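Local coordinates for protein laminin subunit ALPHA-1 (Mus musculus, PDB 2JD4) that forms part of basement membrane laminin, its LG4-5 domain pair probably anchoring the protein at the cell surface and binding metal ions, at residues Val41-Gln46 / Lys134-Asp139; Leu81-Asp86 / Ala117-Asp122; Gly90-Ser95 / Thr130-Ala135; Ala64-Met69 / Asp139-Leu144. The protein carries 4 engineered substitutions. All blocks are in the same frame, centred on the assembly; numbering follows the deposited sequence.

Interaction 1: Val41-Gln46 / Lys134-Asp139; sequences VRKRLQ and KATTLD. Engineered in segment 134-139: Lys134 (natural residue Asn). With MG (magnesium ion), chain C.
The Asp139 carboxylate has its OD1 beside the aliphatic part of Arg42: Arg42 CG lies 4.1 Å from Asp139 OD1. The guanidinium plane of Arg42 is turned 69° from the carboxylate, and its salt bridge is with Asp40. Asp139 OD2 points the other way and binds the magnesium ion at 2.3 Å. Thr137 OG1 also donates to Asp139 OD2, on the syn side and 21° out of the carboxylate plane. This bond helps to fix the rotation of the group. Thr137 O is a second ligand, 2.2 Å from the magnesium ion. Two waters, Asp70 and Leu87 O complete six-fold coordination.

Between the backbones, Leu138 N donates to Arg42 O at 2.9 Å. Tyr112 OH shares that acceptor. Leu138 has CG anti to the backbone N (chi1 171°), and its CD2 packs 3.7 Å from Leu45 CD2. At the exposed end, the Lys43 chain lies alongside Thr136, its CE 3.3 Å from Thr136 O.

The loop 134-139 runs from strand 124-130 to strand 143-146. It closes over the start of strand 44-53, where Leu45 and Leu138 both rest on Tyr112 of strand 106-113.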
# COMPACT_ATOMS: atom_id res chain seq x y z
N VAL A 41 -24.88 -5.14 -20.96
CA VAL A 41 -24.62 -6.10 -19.88
C VAL A 41 -25.85 -6.65 -19.16
O VAL A 41 -25.71 -7.42 -18.21
CB VAL A 41 -23.68 -5.48 -18.83
CG1 VAL A 41 -22.42 -4.95 -19.52
CG2 VAL A 41 -24.38 -4.36 -18.09
N ARG A 42 -27.04 -6.25 -19.59
CA ARG A 42 -28.27 -6.71 -18.95
C ARG A 42 -28.36 -8.22 -18.78
O ARG A 42 -28.70 -8.71 -17.70
CB ARG A 42 -29.48 -6.21 -19.74
CG ARG A 42 -29.72 -4.70 -19.64
CD ARG A 42 -30.86 -4.27 -20.53
NE ARG A 42 -30.54 -4.43 -21.94
CZ ARG A 42 -31.38 -4.16 -22.94
NH1 ARG A 42 -32.60 -3.72 -22.67
NH2 ARG A 42 -30.99 -4.33 -24.20
N LYS A 43 -28.04 -8.96 -19.83
CA LYS A 43 -28.12 -10.42 -19.78
C LYS A 43 -26.75 -11.09 -19.82
O LYS A 43 -26.66 -12.31 -19.74
CB LYS A 43 -28.97 -10.94 -20.94
CG LYS A 43 -30.47 -10.71 -20.78
CD LYS A 43 -31.04 -11.59 -19.68
CE LYS A 43 -32.54 -11.41 -19.53
NZ LYS A 43 -33.26 -11.77 -20.78
N ARG A 44 -25.69 -10.30 -19.93
CA ARG A 44 -24.36 -10.88 -19.99
C ARG A 44 -23.27 -9.88 -19.64
O ARG A 44 -23.23 -8.77 -20.18
CB ARG A 44 -24.12 -11.45 -21.39
CG ARG A 44 -22.73 -12.03 -21.62
CD ARG A 44 -22.67 -12.77 -22.95
NE ARG A 44 -22.98 -11.92 -24.09
CZ ARG A 44 -22.16 -10.98 -24.56
NH1 ARG A 44 -20.99 -10.77 -23.98
NH2 ARG A 44 -22.52 -10.24 -25.61
N LEU A 45 -22.39 -10.27 -18.73
CA LEU A 45 -21.27 -9.43 -18.31
C LEU A 45 -20.01 -10.27 -18.26
O LEU A 45 -19.83 -11.08 -17.34
CB LEU A 45 -21.54 -8.80 -16.94
CG LEU A 45 -20.38 -7.98 -16.33
CD1 LEU A 45 -20.15 -6.72 -17.16
CD2 LEU A 45 -20.70 -7.62 -14.89
N GLN A 46 -19.14 -10.11 -19.25
CA GLN A 46 -17.89 -10.85 -19.28
C GLN A 46 -16.74 -9.85 -19.27
O GLN A 46 -16.60 -9.04 -20.18
CB GLN A 46 -17.76 -11.71 -20.54
CG GLN A 46 -16.41 -12.43 -20.62
CD GLN A 46 -16.16 -13.12 -21.96
OE1 GLN A 46 -16.82 -14.10 -22.30
NE2 GLN A 46 -15.20 -12.60 -22.73
N LYS A 134 -35.21 -13.60 -8.64
CA LYS A 134 -36.16 -13.65 -9.74
C LYS A 134 -35.81 -12.66 -10.84
O LYS A 134 -36.08 -12.91 -12.01
CB LYS A 134 -37.57 -13.34 -9.21
CG LYS A 134 -38.10 -14.35 -8.18
CD LYS A 134 -37.20 -14.48 -6.96
CE LYS A 134 -37.01 -13.15 -6.24
NZ LYS A 134 -36.05 -13.27 -5.11
N ALA A 135 -35.20 -11.54 -10.46
CA ALA A 135 -34.80 -10.51 -11.42
C ALA A 135 -34.02 -11.17 -12.55
O ALA A 135 -33.37 -12.19 -12.34
CB ALA A 135 -33.95 -9.45 -10.73
N THR A 136 -34.09 -10.59 -13.75
CA THR A 136 -33.39 -11.18 -14.88
C THR A 136 -32.37 -10.27 -15.57
O THR A 136 -31.67 -10.71 -16.47
CB THR A 136 -34.39 -11.65 -15.97
OG1 THR A 136 -35.01 -10.50 -16.57
CG2 THR A 136 -35.46 -12.53 -15.36
N THR A 137 -32.28 -9.02 -15.15
CA THR A 137 -31.34 -8.11 -15.79
C THR A 137 -30.42 -7.33 -14.85
O THR A 137 -30.81 -6.94 -13.75
CB THR A 137 -32.08 -7.08 -16.69
OG1 THR A 137 -32.91 -6.23 -15.88
CG2 THR A 137 -32.95 -7.80 -17.71
N LEU A 138 -29.18 -7.12 -15.30
CA LEU A 138 -28.20 -6.34 -14.55
C LEU A 138 -28.34 -4.95 -15.15
O LEU A 138 -27.86 -4.69 -16.25
CB LEU A 138 -26.78 -6.86 -14.78
CG LEU A 138 -25.64 -6.00 -14.22
CD1 LEU A 138 -25.70 -5.95 -12.69
CD2 LEU A 138 -24.29 -6.57 -14.68
N ASP A 139 -29.01 -4.07 -14.42
CA ASP A 139 -29.26 -2.70 -14.86
C ASP A 139 -28.33 -1.73 -14.13
O ASP A 139 -28.55 -1.44 -12.95
CB ASP A 139 -30.71 -2.33 -14.58
CG ASP A 139 -31.68 -3.36 -15.12
OD1 ASP A 139 -31.87 -3.41 -16.35
OD2 ASP A 139 -32.24 -4.14 -14.31
MG MG C . -32.10 -5.57 -12.54
O HOH W 1 -33.93 -6.73 -13.11
O HOH W 2 -33.24 -4.14 -11.07

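Interaction 2: Leu81-Asp86 / Ala117-Asp122; sequences LHFMFD and AFMTVD
Met119 meets Leu81 and Phe83 with its sulfur and terminal methyl. The aliphatic contacts come first. Met119 CG is anti to the carbonyl carbon (chi1 -54°), and a bend at chi3 turns CE aside. Met119 CE comes 3.7 Å from Leu81 CB. Met119 SD lies 3.7 Å from Phe83 CB, so the sulfur touches the root of that side chain. Two residues on from Met119, Val121 CG2 meets Leu81 CD1 at 3.8 Å.

All of these residues face the interior of the beta sandwich of an LG domain. Strand 81-86 belongs to one sheet and strand 117-121 to the other. Their axes approach to 8.3 Å and run nearly antiparallel, at 154°. The sheets meet here through side chains, without backbone pairing. An alanine at Met119 would probably open a gap between the strands and leave Leu81 CB and Phe83 CB without their sulfur and methyl neighbours.

The aromatic rings make the remaining contacts. Ala117 CB sits at the edge of the Phe85 ring, in its plane, 3.6 Å from Phe85 CE2. The Phe83 ring is approached obliquely, with Phe83 CD2 4.2 Å from Phe118 O. Tyr112 meets the Phe85 ring at about 40°, and Val94 of the adjoining strand packs on Met119.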
# COMPACT_ATOMS: atom_id res chain seq x y z
N LEU A 81 -9.57 -13.92 -5.04
CA LEU A 81 -10.63 -13.23 -5.77
C LEU A 81 -12.08 -13.63 -5.46
O LEU A 81 -12.39 -14.81 -5.29
CB LEU A 81 -10.39 -13.39 -7.27
CG LEU A 81 -9.08 -12.79 -7.80
CD1 LEU A 81 -8.87 -13.18 -9.27
CD2 LEU A 81 -9.13 -11.28 -7.64
N HIS A 82 -12.94 -12.61 -5.42
CA HIS A 82 -14.38 -12.78 -5.17
C HIS A 82 -15.16 -11.93 -6.19
O HIS A 82 -14.92 -10.73 -6.31
CB HIS A 82 -14.73 -12.32 -3.75
CG HIS A 82 -14.01 -13.07 -2.68
ND1 HIS A 82 -14.45 -14.29 -2.20
CD2 HIS A 82 -12.85 -12.81 -2.02
CE1 HIS A 82 -13.60 -14.74 -1.29
NE2 HIS A 82 -12.62 -13.86 -1.17
N PHE A 83 -16.08 -12.57 -6.90
CA PHE A 83 -16.92 -11.92 -7.91
C PHE A 83 -18.38 -12.00 -7.48
O PHE A 83 -18.89 -13.10 -7.24
CB PHE A 83 -16.72 -12.63 -9.27
CG PHE A 83 -17.73 -12.26 -10.33
CD1 PHE A 83 -18.05 -10.93 -10.60
CD2 PHE A 83 -18.33 -13.25 -11.12
CE1 PHE A 83 -18.94 -10.59 -11.64
CE2 PHE A 83 -19.21 -12.92 -12.15
CZ PHE A 83 -19.52 -11.59 -12.41
N MET A 84 -19.05 -10.86 -7.36
CA MET A 84 -20.45 -10.87 -6.97
C MET A 84 -21.27 -9.77 -7.64
O MET A 84 -20.76 -8.71 -8.01
CB MET A 84 -20.58 -10.75 -5.44
CG MET A 84 -20.34 -9.36 -4.87
SD MET A 84 -20.65 -9.30 -3.08
CE MET A 84 -19.16 -10.06 -2.45
N PHE A 85 -22.56 -10.04 -7.80
CA PHE A 85 -23.48 -9.09 -8.42
C PHE A 85 -24.89 -9.32 -7.90
O PHE A 85 -25.19 -10.37 -7.35
CB PHE A 85 -23.45 -9.26 -9.95
CG PHE A 85 -23.78 -10.65 -10.42
CD1 PHE A 85 -25.10 -11.05 -10.60
CD2 PHE A 85 -22.77 -11.57 -10.66
CE1 PHE A 85 -25.41 -12.35 -11.01
CE2 PHE A 85 -23.07 -12.87 -11.07
CZ PHE A 85 -24.39 -13.26 -11.25
N ASP A 86 -25.75 -8.32 -8.08
CA ASP A 86 -27.15 -8.40 -7.65
C ASP A 86 -27.97 -7.81 -8.79
O ASP A 86 -27.76 -6.66 -9.18
CB ASP A 86 -27.37 -7.56 -6.38
CG ASP A 86 -28.69 -7.88 -5.68
OD1 ASP A 86 -29.70 -8.14 -6.38
OD2 ASP A 86 -28.72 -7.86 -4.43
N ALA A 117 -22.96 -18.13 -13.49
CA ALA A 117 -21.86 -17.21 -13.25
C ALA A 117 -20.63 -18.02 -12.86
O ALA A 117 -20.75 -19.03 -12.17
CB ALA A 117 -22.23 -16.23 -12.13
N PHE A 118 -19.46 -17.58 -13.31
CA PHE A 118 -18.22 -18.29 -12.98
C PHE A 118 -16.98 -17.41 -13.14
O PHE A 118 -17.06 -16.31 -13.67
CB PHE A 118 -18.10 -19.56 -13.84
CG PHE A 118 -18.03 -19.30 -15.32
CD1 PHE A 118 -16.80 -19.22 -15.97
CD2 PHE A 118 -19.19 -19.14 -16.06
CE1 PHE A 118 -16.73 -18.98 -17.34
CE2 PHE A 118 -19.14 -18.90 -17.44
CZ PHE A 118 -17.91 -18.81 -18.07
N MET A 119 -15.84 -17.90 -12.66
CA MET A 119 -14.59 -17.15 -12.73
C MET A 119 -13.46 -17.99 -13.30
O MET A 119 -13.45 -19.21 -13.16
CB MET A 119 -14.15 -16.70 -11.34
CG MET A 119 -15.17 -15.91 -10.56
SD MET A 119 -14.48 -15.52 -8.95
CE MET A 119 -13.17 -14.35 -9.48
N THR A 120 -12.49 -17.33 -13.91
CA THR A 120 -11.34 -18.01 -14.48
C THR A 120 -10.06 -17.23 -14.16
O THR A 120 -10.03 -16.01 -14.29
CB THR A 120 -11.46 -18.13 -16.02
OG1 THR A 120 -12.72 -18.70 -16.36
CG2 THR A 120 -10.34 -19.00 -16.57
N VAL A 121 -9.03 -17.94 -13.73
CA VAL A 121 -7.74 -17.31 -13.44
C VAL A 121 -6.68 -18.15 -14.13
O VAL A 121 -6.56 -19.35 -13.88
CB VAL A 121 -7.45 -17.24 -11.92
CG1 VAL A 121 -6.05 -16.64 -11.68
CG2 VAL A 121 -8.50 -16.37 -11.22
N ASP A 122 -5.92 -17.52 -15.01
CA ASP A 122 -4.87 -18.20 -15.76
C ASP A 122 -5.40 -19.47 -16.44
O ASP A 122 -4.73 -20.49 -16.45
CB ASP A 122 -3.69 -18.56 -14.85
CG ASP A 122 -3.01 -17.33 -14.25
OD1 ASP A 122 -2.93 -16.30 -14.95
OD2 ASP A 122 -2.55 -17.40 -13.09

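Interaction 3: Gly90-Ser95 / Thr130-Ala135; sequences GRTKVS and TVVGKA. Engineered in segment 130-135: Lys134 (natural residue Asn).
Gly90 and Thr92 run past the loop 130-135 with Thr92 CA 5.4 Å from Val132 CA and Gly90 CA 4.8 Å from Gly133 CA. Both glycines have backbone angles that would jam a CB against the carbonyl O of the preceding residue. At Gly90 such a CB would also come tight against Val132 CG1.

Thr92 supplies the polar link. Val132 N donates to Thr92 OG1 at 2.8 Å, nearly straight at 174°. OG1 is anti to the carbonyl carbon (chi1 -61°), and the threonine points toward the loop. The methyl, Thr92 CG2, lies 4.0 Å from Thr130 O.

Strand 91-95 is an outermost strand of its sheet in the LG beta sandwich. Thr92 pairs through its backbone with Phe85 on one side, while its hydroxyl reaches the loop that leads from strand 124-130 of the opposing sheet to strand 143-146. A valine in place of Thr92 would probably leave Val132 N without its acceptor and deprive a bridging water of one partner.

That water lies 2.9 Å from Thr92 OG1 and within hydrogen-bonding distance of Gly90 O and Val132 O. The rest is packing of the exposed Val132. Its CB rests 3.5 Å from Arg91 O, and CG2 also leans on Arg91 O. Val131 points away from the strand; its side chain touches Leu87 and Arg115, and its backbone bonds to Arg115.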
# COMPACT_ATOMS: atom_id res chain seq x y z
N GLY A 90 -31.56 -10.13 -5.24
CA GLY A 90 -30.74 -11.14 -4.60
C GLY A 90 -29.31 -11.11 -5.11
O GLY A 90 -29.07 -10.75 -6.26
N ARG A 91 -28.37 -11.51 -4.26
CA ARG A 91 -26.96 -11.51 -4.63
C ARG A 91 -26.42 -12.90 -4.98
O ARG A 91 -26.74 -13.90 -4.34
CB ARG A 91 -26.13 -10.91 -3.48
CG ARG A 91 -24.63 -10.91 -3.73
CD ARG A 91 -23.94 -9.86 -2.88
NE ARG A 91 -23.87 -10.23 -1.48
CZ ARG A 91 -23.93 -9.38 -0.46
NH1 ARG A 91 -24.07 -8.08 -0.68
NH2 ARG A 91 -23.86 -9.83 0.78
N THR A 92 -25.60 -12.94 -6.03
CA THR A 92 -24.96 -14.18 -6.46
C THR A 92 -23.46 -13.95 -6.22
O THR A 92 -22.94 -12.88 -6.53
CB THR A 92 -25.19 -14.46 -7.96
OG1 THR A 92 -26.59 -14.60 -8.22
CG2 THR A 92 -24.48 -15.73 -8.39
N LYS A 93 -22.77 -14.93 -5.65
CA LYS A 93 -21.34 -14.79 -5.38
C LYS A 93 -20.52 -15.97 -5.86
O LYS A 93 -20.95 -17.12 -5.76
CB LYS A 93 -21.11 -14.57 -3.88
CG LYS A 93 -19.66 -14.38 -3.49
CD LYS A 93 -19.54 -13.88 -2.05
CE LYS A 93 -18.09 -13.55 -1.70
NZ LYS A 93 -17.99 -12.90 -0.37
N VAL A 94 -19.33 -15.69 -6.38
CA VAL A 94 -18.43 -16.73 -6.86
C VAL A 94 -17.03 -16.44 -6.32
O VAL A 94 -16.61 -15.29 -6.25
CB VAL A 94 -18.32 -16.75 -8.40
CG1 VAL A 94 -17.70 -18.06 -8.86
CG2 VAL A 94 -19.69 -16.53 -9.03
N SER A 95 -16.31 -17.49 -5.94
CA SER A 95 -14.96 -17.35 -5.42
C SER A 95 -14.02 -18.26 -6.20
O SER A 95 -14.46 -19.21 -6.84
CB SER A 95 -14.90 -17.71 -3.93
OG SER A 95 -15.67 -16.82 -3.15
N THR A 130 -25.46 -20.85 -9.72
CA THR A 130 -26.76 -20.48 -10.26
C THR A 130 -27.17 -19.08 -9.82
O THR A 130 -27.12 -18.75 -8.64
CB THR A 130 -27.85 -21.49 -9.83
OG1 THR A 130 -27.60 -22.75 -10.47
CG2 THR A 130 -29.24 -20.99 -10.23
N VAL A 131 -27.57 -18.26 -10.79
CA VAL A 131 -27.99 -16.90 -10.49
C VAL A 131 -29.13 -16.92 -9.47
O VAL A 131 -30.10 -17.67 -9.63
CB VAL A 131 -28.44 -16.17 -11.77
CG1 VAL A 131 -29.07 -14.83 -11.43
CG2 VAL A 131 -27.23 -15.95 -12.68
N VAL A 132 -28.98 -16.10 -8.43
CA VAL A 132 -29.95 -16.01 -7.35
C VAL A 132 -30.98 -14.91 -7.59
O VAL A 132 -30.65 -13.84 -8.11
CB VAL A 132 -29.23 -15.74 -6.01
CG1 VAL A 132 -30.25 -15.49 -4.91
CG2 VAL A 132 -28.33 -16.92 -5.65
N GLY A 133 -32.22 -15.17 -7.20
CA GLY A 133 -33.25 -14.16 -7.37
C GLY A 133 -34.11 -14.35 -8.61
O GLY A 133 -33.78 -15.12 -9.51
N LYS A 134 -35.21 -13.60 -8.64
CA LYS A 134 -36.16 -13.65 -9.74
C LYS A 134 -35.81 -12.66 -10.84
O LYS A 134 -36.08 -12.91 -12.01
CB LYS A 134 -37.57 -13.34 -9.21
CG LYS A 134 -38.10 -14.35 -8.18
CD LYS A 134 -37.20 -14.48 -6.96
CE LYS A 134 -37.01 -13.15 -6.24
NZ LYS A 134 -36.05 -13.27 -5.11
N ALA A 135 -35.20 -11.54 -10.46
CA ALA A 135 -34.80 -10.51 -11.42
C ALA A 135 -34.02 -11.17 -12.55
O ALA A 135 -33.37 -12.19 -12.34
CB ALA A 135 -33.95 -9.45 -10.73
O HOH W 3 -28.39 -12.39 -8.51

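Interaction 4: Ala64-Met69 / Asp139-Leu144; sequences AHQNQM and DVERKL. With MG (magnesium ion), chain C.
The contact flanks the magnesium site at the rim of the LG beta sandwich. A type I beta turn from His65 to Gln68 leads on to the metal ligand Asp70, and it packs here against the loop that carries Asp139.

Glu141 N donates to Ala64 O at 2.9 Å. The donor stands above the carbonyl plane, 53° out of it. Next to this bond, Val140 CG1 presses against the Ala64 backbone, 3.5 Å from Ala64 CA.

The His65 ring is held by its own turn. CG is anti to the backbone N (chi1 -174°), and ND1 accepts from Asn67 N at 2.9 Å, only 2° out of the ring plane. ND1 is therefore probably unprotonated. On the surface, Gln66 and Glu141 meet across their side chains, but Gln66 NE2 and Glu141 OE2, 3.4 Å apart, are badly aligned for a bond.

A water accepts from Ala64 N at 2.9 Å and lies within bonding distance of Glu141 O and Lys143 O.

Asp139 O is buried without a hydrogen-bond partner. It sits at the edge of the His65 ring, in its plane, 3.4 Å from His65 CD2 and 3.2 Å from His65 CB.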
# COMPACT_ATOMS: atom_id res chain seq x y z
N ALA A 64 -22.62 -0.13 -11.23
CA ALA A 64 -23.85 -0.13 -10.46
C ALA A 64 -24.91 0.82 -10.97
O ALA A 64 -24.62 1.79 -11.69
CB ALA A 64 -23.55 0.18 -9.00
N HIS A 65 -26.14 0.55 -10.57
CA HIS A 65 -27.26 1.38 -10.95
C HIS A 65 -27.10 2.67 -10.15
O HIS A 65 -26.38 2.70 -9.15
CB HIS A 65 -28.57 0.67 -10.58
CG HIS A 65 -29.80 1.38 -11.05
ND1 HIS A 65 -30.27 2.53 -10.45
CD2 HIS A 65 -30.65 1.12 -12.07
CE1 HIS A 65 -31.35 2.95 -11.08
NE2 HIS A 65 -31.60 2.11 -12.07
N GLN A 66 -27.76 3.73 -10.60
CA GLN A 66 -27.69 5.00 -9.91
C GLN A 66 -28.17 4.86 -8.47
O GLN A 66 -27.62 5.49 -7.56
CB GLN A 66 -28.54 6.05 -10.64
CG GLN A 66 -28.54 7.43 -9.99
CD GLN A 66 -27.20 8.14 -10.09
OE1 GLN A 66 -27.06 9.28 -9.64
NE2 GLN A 66 -26.22 7.48 -10.69
N ASN A 67 -29.20 4.04 -8.25
CA ASN A 67 -29.72 3.84 -6.89
C ASN A 67 -29.02 2.70 -6.17
O ASN A 67 -29.33 2.40 -5.02
CB ASN A 67 -31.24 3.58 -6.91
CG ASN A 67 -31.63 2.31 -7.65
OD1 ASN A 67 -30.99 1.27 -7.51
ND2 ASN A 67 -32.69 2.40 -8.44
N GLN A 68 -28.06 2.09 -6.87
CA GLN A 68 -27.26 0.99 -6.32
C GLN A 68 -28.01 -0.30 -6.00
O GLN A 68 -27.49 -1.15 -5.29
CB GLN A 68 -26.51 1.46 -5.08
CG GLN A 68 -25.42 2.49 -5.38
CD GLN A 68 -24.44 2.65 -4.23
OE1 GLN A 68 -23.91 1.67 -3.72
NE2 GLN A 68 -24.18 3.89 -3.83
N MET A 69 -29.22 -0.45 -6.53
CA MET A 69 -30.01 -1.65 -6.30
C MET A 69 -29.50 -2.80 -7.17
O MET A 69 -29.76 -3.96 -6.89
CB MET A 69 -31.49 -1.37 -6.60
CG MET A 69 -32.41 -1.54 -5.40
SD MET A 69 -31.78 -0.75 -3.90
CE MET A 69 -32.27 0.97 -4.17
N ASP A 139 -29.01 -4.07 -14.42
CA ASP A 139 -29.26 -2.70 -14.86
C ASP A 139 -28.33 -1.73 -14.13
O ASP A 139 -28.55 -1.44 -12.95
CB ASP A 139 -30.71 -2.33 -14.58
CG ASP A 139 -31.68 -3.36 -15.12
OD1 ASP A 139 -31.87 -3.41 -16.35
OD2 ASP A 139 -32.24 -4.14 -14.31
N VAL A 140 -27.32 -1.23 -14.83
CA VAL A 140 -26.37 -0.31 -14.22
C VAL A 140 -25.99 0.86 -15.13
O VAL A 140 -26.21 0.81 -16.34
CB VAL A 140 -25.06 -1.05 -13.83
CG1 VAL A 140 -25.38 -2.20 -12.89
CG2 VAL A 140 -24.38 -1.57 -15.08
N GLU A 141 -25.41 1.90 -14.53
CA GLU A 141 -24.97 3.08 -15.27
C GLU A 141 -23.88 2.71 -16.27
O GLU A 141 -23.11 1.78 -16.03
CB GLU A 141 -24.41 4.13 -14.30
CG GLU A 141 -25.45 4.79 -13.43
CD GLU A 141 -26.39 5.68 -14.21
OE1 GLU A 141 -27.18 5.16 -15.02
OE2 GLU A 141 -26.32 6.92 -14.02
N ARG A 142 -23.84 3.44 -17.38
CA ARG A 142 -22.87 3.21 -18.46
C ARG A 142 -21.45 3.64 -18.07
O ARG A 142 -20.79 4.36 -18.82
CB ARG A 142 -23.30 3.99 -19.71
CG ARG A 142 -24.71 3.73 -20.21
CD ARG A 142 -24.73 2.72 -21.34
NE ARG A 142 -24.49 1.36 -20.87
CZ ARG A 142 -24.10 0.35 -21.64
NH1 ARG A 142 -23.91 0.55 -22.94
NH2 ARG A 142 -23.92 -0.85 -21.12
N LYS A 143 -20.98 3.20 -16.90
CA LYS A 143 -19.65 3.57 -16.44
C LYS A 143 -19.04 2.47 -15.58
O LYS A 143 -19.71 1.88 -14.75
CB LYS A 143 -19.70 4.85 -15.60
CG LYS A 143 -20.21 6.08 -16.34
CD LYS A 143 -20.36 7.27 -15.40
CE LYS A 143 -20.92 8.48 -16.15
NZ LYS A 143 -21.14 9.66 -15.26
N LEU A 144 -17.75 2.19 -15.79
CA LEU A 144 -17.08 1.17 -15.00
C LEU A 144 -15.94 1.81 -14.22
O LEU A 144 -15.13 2.54 -14.78
CB LEU A 144 -16.55 0.05 -15.90
CG LEU A 144 -15.74 -1.07 -15.23
CD1 LEU A 144 -16.02 -2.42 -15.89
CD2 LEU A 144 -14.27 -0.75 -15.31
MG MG C . -32.10 -5.57 -12.54
O HOH W 4 -21.98 1.77 -13.37
O HOH W 2 -33.24 -4.14 -11.07
O HOH W 1 -33.93 -6.73 -13.11

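In the fold
Interaction 2 is the buried one: apolar side chains join the two sheets of the first of the two LG domains in this fragment. Interactions 1 and 3 are partly buried, and interaction 4 lies at the surface. These three each use a straight or nearly straight backbone N-H bond, with waters nearby. Interactions 1 and 4 share Asp139 and the magnesium ion, and Val41 packs on Val140 between them. Interactions 1 and 3 hold successive parts of the loop between strands 124-130 and 143-146, overlapping at Lys134 (engineered) and Ala135. Interaction 3 is tied to interaction 2 by backbone pairing of strands 80-86 and 91-95. Leu138 also touches Asp86 O, joining the metal loop to the core strand.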